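Long-range contact in O-methyltransferase (Bacillus halodurans, PDB 2GPY), which is of unproven function but probably transfers methyl groups from S-adenosylmethionine to hydroxyl oxygens of a substrate: residues R57-G62 with D128-D133. Numbering follows the deposited sequence.
Sequences RILEIG and DVLFID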
ATOM      1  N   ARG B  57      -8.989  -9.301  -8.827  1.00 38.30           N
ATOM      2  CA  ARG B  57      -8.386 -10.268  -9.770  1.00 38.49           C
ATOM      3  C   ARG B  57      -6.868 -10.159  -9.645  1.00 37.97           C
ATOM      4  O   ARG B  57      -6.304  -9.068  -9.818  1.00 37.14           O
ATOM      5  CB  ARG B  57      -8.804  -9.947 -11.209  1.00 38.06           C
ATOM      6  CG  ARG B  57     -10.314 -10.162 -11.520  1.00 39.54           C
ATOM      7  CD  ARG B  57     -10.637  -9.800 -12.967  1.00 41.86           C
ATOM      8  NE  ARG B  57      -9.744 -10.460 -13.927  1.00 49.12           N
ATOM      9  CZ  ARG B  57      -9.694 -11.771 -14.165  1.00 51.30           C
ATOM     10  NH1 ARG B  57     -10.483 -12.630 -13.514  1.00 52.33           N
ATOM     11  NH2 ARG B  57      -8.837 -12.232 -15.065  1.00 52.67           N
ATOM     12  N   ILE B  58      -6.217 -11.275  -9.328  1.00 35.71           N
ATOM     13  CA  ILE B  58      -4.758 -11.311  -9.103  1.00 35.81           C
ATOM     14  C   ILE B  58      -4.159 -12.347 -10.048  1.00 35.90           C
ATOM     15  O   ILE B  58      -4.697 -13.468 -10.197  1.00 35.60           O
ATOM     16  CB  ILE B  58      -4.438 -11.702  -7.652  1.00 35.53           C
ATOM     17  CG1 ILE B  58      -5.068 -10.678  -6.687  1.00 36.06           C
ATOM     18  CG2 ILE B  58      -2.883 -11.863  -7.429  1.00 36.05           C
ATOM     19  CD1 ILE B  58      -5.181 -11.180  -5.214  1.00 37.59           C
ATOM     20  N   LEU B  59      -3.070 -11.970 -10.713  1.00 36.06           N
ATOM     21  CA  LEU B  59      -2.285 -12.910 -11.524  1.00 35.81           C
ATOM     22  C   LEU B  59      -0.907 -13.112 -10.873  1.00 36.31           C
ATOM     23  O   LEU B  59      -0.208 -12.151 -10.527  1.00 35.32           O
ATOM     24  CB  LEU B  59      -2.120 -12.373 -12.946  1.00 36.32           C
ATOM     25  CG  LEU B  59      -1.166 -13.180 -13.832  1.00 34.51           C
ATOM     26  CD1 LEU B  59      -1.667 -14.623 -14.049  1.00 33.39           C
ATOM     27  CD2 LEU B  59      -0.963 -12.469 -15.144  1.00 36.22           C
ATOM     28  N   GLU B  60      -0.526 -14.369 -10.692  1.00 35.99           N
ATOM     29  CA  GLU B  60       0.757 -14.696 -10.097  1.00 37.37           C
ATOM     30  C   GLU B  60       1.575 -15.542 -11.049  1.00 36.97           C
ATOM     31  O   GLU B  60       1.059 -16.500 -11.618  1.00 36.45           O
ATOM     32  CB  GLU B  60       0.544 -15.479  -8.790  1.00 36.63           C
ATOM     33  CG  GLU B  60       1.769 -16.242  -8.298  1.00 39.83           C
ATOM     34  CD  GLU B  60       1.460 -16.979  -7.006  1.00 40.81           C
ATOM     35  OE1 GLU B  60       0.734 -17.994  -7.052  1.00 40.21           O
ATOM     36  OE2 GLU B  60       1.891 -16.467  -5.946  1.00 45.62           O
ATOM     37  N   ILE B  61       2.849 -15.201 -11.204  1.00 36.85           N
ATOM     38  CA  ILE B  61       3.726 -16.011 -12.033  1.00 37.63           C
ATOM     39  C   ILE B  61       4.657 -16.766 -11.104  1.00 37.83           C
ATOM     40  O   ILE B  61       5.489 -16.147 -10.428  1.00 37.37           O
ATOM     41  CB  ILE B  61       4.569 -15.148 -12.987  1.00 37.43           C
ATOM     42  CG1 ILE B  61       3.687 -14.111 -13.734  1.00 39.53           C
ATOM     43  CG2 ILE B  61       5.408 -16.053 -13.941  1.00 38.67           C
ATOM     44  CD1 ILE B  61       2.528 -14.671 -14.555  1.00 40.74           C
ATOM     45  N   GLY B  62       4.518 -18.095 -11.075  1.00 37.25           N
ATOM     46  CA  GLY B  62       5.353 -18.924 -10.222  1.00 38.33           C
ATOM     47  C   GLY B  62       4.609 -19.409  -8.998  1.00 38.52           C
ATOM     48  O   GLY B  62       4.869 -18.951  -7.884  1.00 39.99           O
ATOM     49  N   ASP B 128      -5.996  -6.656 -11.346  1.00 37.29           N
ATOM     50  CA  ASP B 128      -5.724  -5.566 -10.422  1.00 37.45           C
ATOM     51  C   ASP B 128      -4.324  -5.670  -9.859  1.00 37.16           C
ATOM     52  O   ASP B 128      -3.771  -4.677  -9.429  1.00 36.57           O
ATOM     53  CB  ASP B 128      -6.715  -5.601  -9.253  1.00 37.08           C
ATOM     54  CG  ASP B 128      -8.146  -5.490  -9.725  1.00 39.76           C
ATOM     55  OD1 ASP B 128      -8.420  -4.505 -10.410  1.00 38.68           O
ATOM     56  OD2 ASP B 128      -8.964  -6.411  -9.452  1.00 38.18           O
ATOM     57  N   VAL B 129      -3.787  -6.892  -9.821  1.00 36.47           N
ATOM     58  CA  VAL B 129      -2.474  -7.145  -9.216  1.00 36.59           C
ATOM     59  C   VAL B 129      -1.758  -8.200 -10.058  1.00 36.80           C
ATOM     60  O   VAL B 129      -2.369  -9.202 -10.434  1.00 36.07           O
ATOM     61  CB  VAL B 129      -2.605  -7.693  -7.733  1.00 37.34           C
ATOM     62  CG1 VAL B 129      -1.222  -8.163  -7.183  1.00 38.71           C
ATOM     63  CG2 VAL B 129      -3.256  -6.673  -6.784  1.00 37.20           C
ATOM     64  N   LEU B 130      -0.457  -7.978 -10.308  1.00 36.35           N
ATOM     65  CA  LEU B 130       0.441  -8.977 -10.853  1.00 36.74           C
ATOM     66  C   LEU B 130       1.506  -9.224  -9.802  1.00 37.35           C
ATOM     67  O   LEU B 130       2.103  -8.273  -9.303  1.00 37.46           O
ATOM     68  CB  LEU B 130       1.117  -8.423 -12.142  1.00 35.72           C
ATOM     69  CG  LEU B 130       2.270  -9.259 -12.707  1.00 35.32           C
ATOM     70  CD1 LEU B 130       1.775 -10.727 -13.104  1.00 33.23           C
ATOM     71  CD2 LEU B 130       2.989  -8.588 -13.907  1.00 37.20           C
ATOM     72  N   PHE B 131       1.750 -10.479  -9.458  1.00 37.71           N
ATOM     73  CA  PHE B 131       2.709 -10.807  -8.404  1.00 39.11           C
ATOM     74  C   PHE B 131       3.824 -11.632  -9.033  1.00 39.77           C
ATOM     75  O   PHE B 131       3.567 -12.724  -9.544  1.00 38.83           O
ATOM     76  CB  PHE B 131       1.970 -11.612  -7.296  1.00 39.88           C
ATOM     77  CG  PHE B 131       2.820 -11.957  -6.091  1.00 43.09           C
ATOM     78  CD1 PHE B 131       3.905 -11.177  -5.720  1.00 45.50           C
ATOM     79  CD2 PHE B 131       2.492 -13.053  -5.295  1.00 47.25           C
ATOM     80  CE1 PHE B 131       4.688 -11.509  -4.578  1.00 45.95           C
ATOM     81  CE2 PHE B 131       3.287 -13.407  -4.159  1.00 47.91           C
ATOM     82  CZ  PHE B 131       4.375 -12.633  -3.815  1.00 46.24           C
ATOM     83  N   ILE B 132       5.051 -11.099  -9.001  1.00 39.39           N
ATOM     84  CA  ILE B 132       6.216 -11.767  -9.551  1.00 40.28           C
ATOM     85  C   ILE B 132       7.380 -11.707  -8.561  1.00 40.56           C
ATOM     86  O   ILE B 132       7.310 -11.027  -7.543  1.00 39.89           O
ATOM     87  CB  ILE B 132       6.633 -11.167 -10.914  1.00 39.52           C
ATOM     88  CG1 ILE B 132       6.878  -9.656 -10.792  1.00 39.51           C
ATOM     89  CG2 ILE B 132       5.555 -11.454 -11.983  1.00 41.12           C
ATOM     90  CD1 ILE B 132       7.261  -8.965 -12.134  1.00 39.87           C
ATOM     91  N   ASP B 133       8.454 -12.406  -8.889  1.00 41.43           N
ATOM     92  CA  ASP B 133       9.513 -12.671  -7.934  1.00 42.61           C
ATOM     93  C   ASP B 133      10.840 -12.313  -8.577  1.00 43.28           C
ATOM     94  O   ASP B 133      11.276 -12.966  -9.546  1.00 43.05           O
ATOM     95  CB  ASP B 133       9.493 -14.154  -7.523  1.00 43.43           C
ATOM     96  CG  ASP B 133      10.496 -14.482  -6.413  1.00 45.98           C
ATOM     97  OD1 ASP B 133      11.475 -13.729  -6.198  1.00 44.41           O
ATOM     98  OD2 ASP B 133      10.277 -15.508  -5.736  1.00 49.66           O
TER
HETATM   99  O   HOH W   1       7.890 -14.490 -10.855  1.00 46.96           O
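Ile58, Leu59 and Glu60 pair in parallel with Val129, Leu130 and Phe131, the strand axes 18° apart, through backbone hydrogen bonds that run from Leu59 N to Val129 O, Phe131 N to Leu59 O (2.8 Å) and Ile61 N to Phe131 O. At the Arg57 end of the pair, Asp128 reaches back with its carboxylate: CG stands beside its own backbone N (chi1 -59°), which brings OD2 within 3.0 Å of Arg57 N, while Asp128 N donates a hydrogen bond to Arg57 O. OD2 also accepts from Ala56 N, and OD1 forms a salt bridge with Arg151. An alanine at Asp128 would probably leave the amides of Ala56 and Arg57 without this acceptor and Arg151 without this counter-charge. On one face Leu59 CD2 lies 3.8 Å from Leu130 CD1, which also meets Ile61 CG1; Ile61 CG1 packs 3.7 Å from Ile132 CG2, and helix 139-146 covers this layer. On the other face Glu60 runs alongside Phe131, Glu60 OE2 3.5 Å from Phe131 CD2 with carboxylate and ring planes 31° apart, while Glu60 OE1 is hydrogen-bonded to Ser83 OG. Beyond the last direct bond, a water links Ile61 O to Asp133 N, each 2.9 Å away. In these central neighbouring strands of the Rossmann-like methyltransferase sheet, mostly apolar packing thus accommodates a buried carboxylate anchored through Ser83, and the Asp128 carboxylate supplements the backbone pairing at one end.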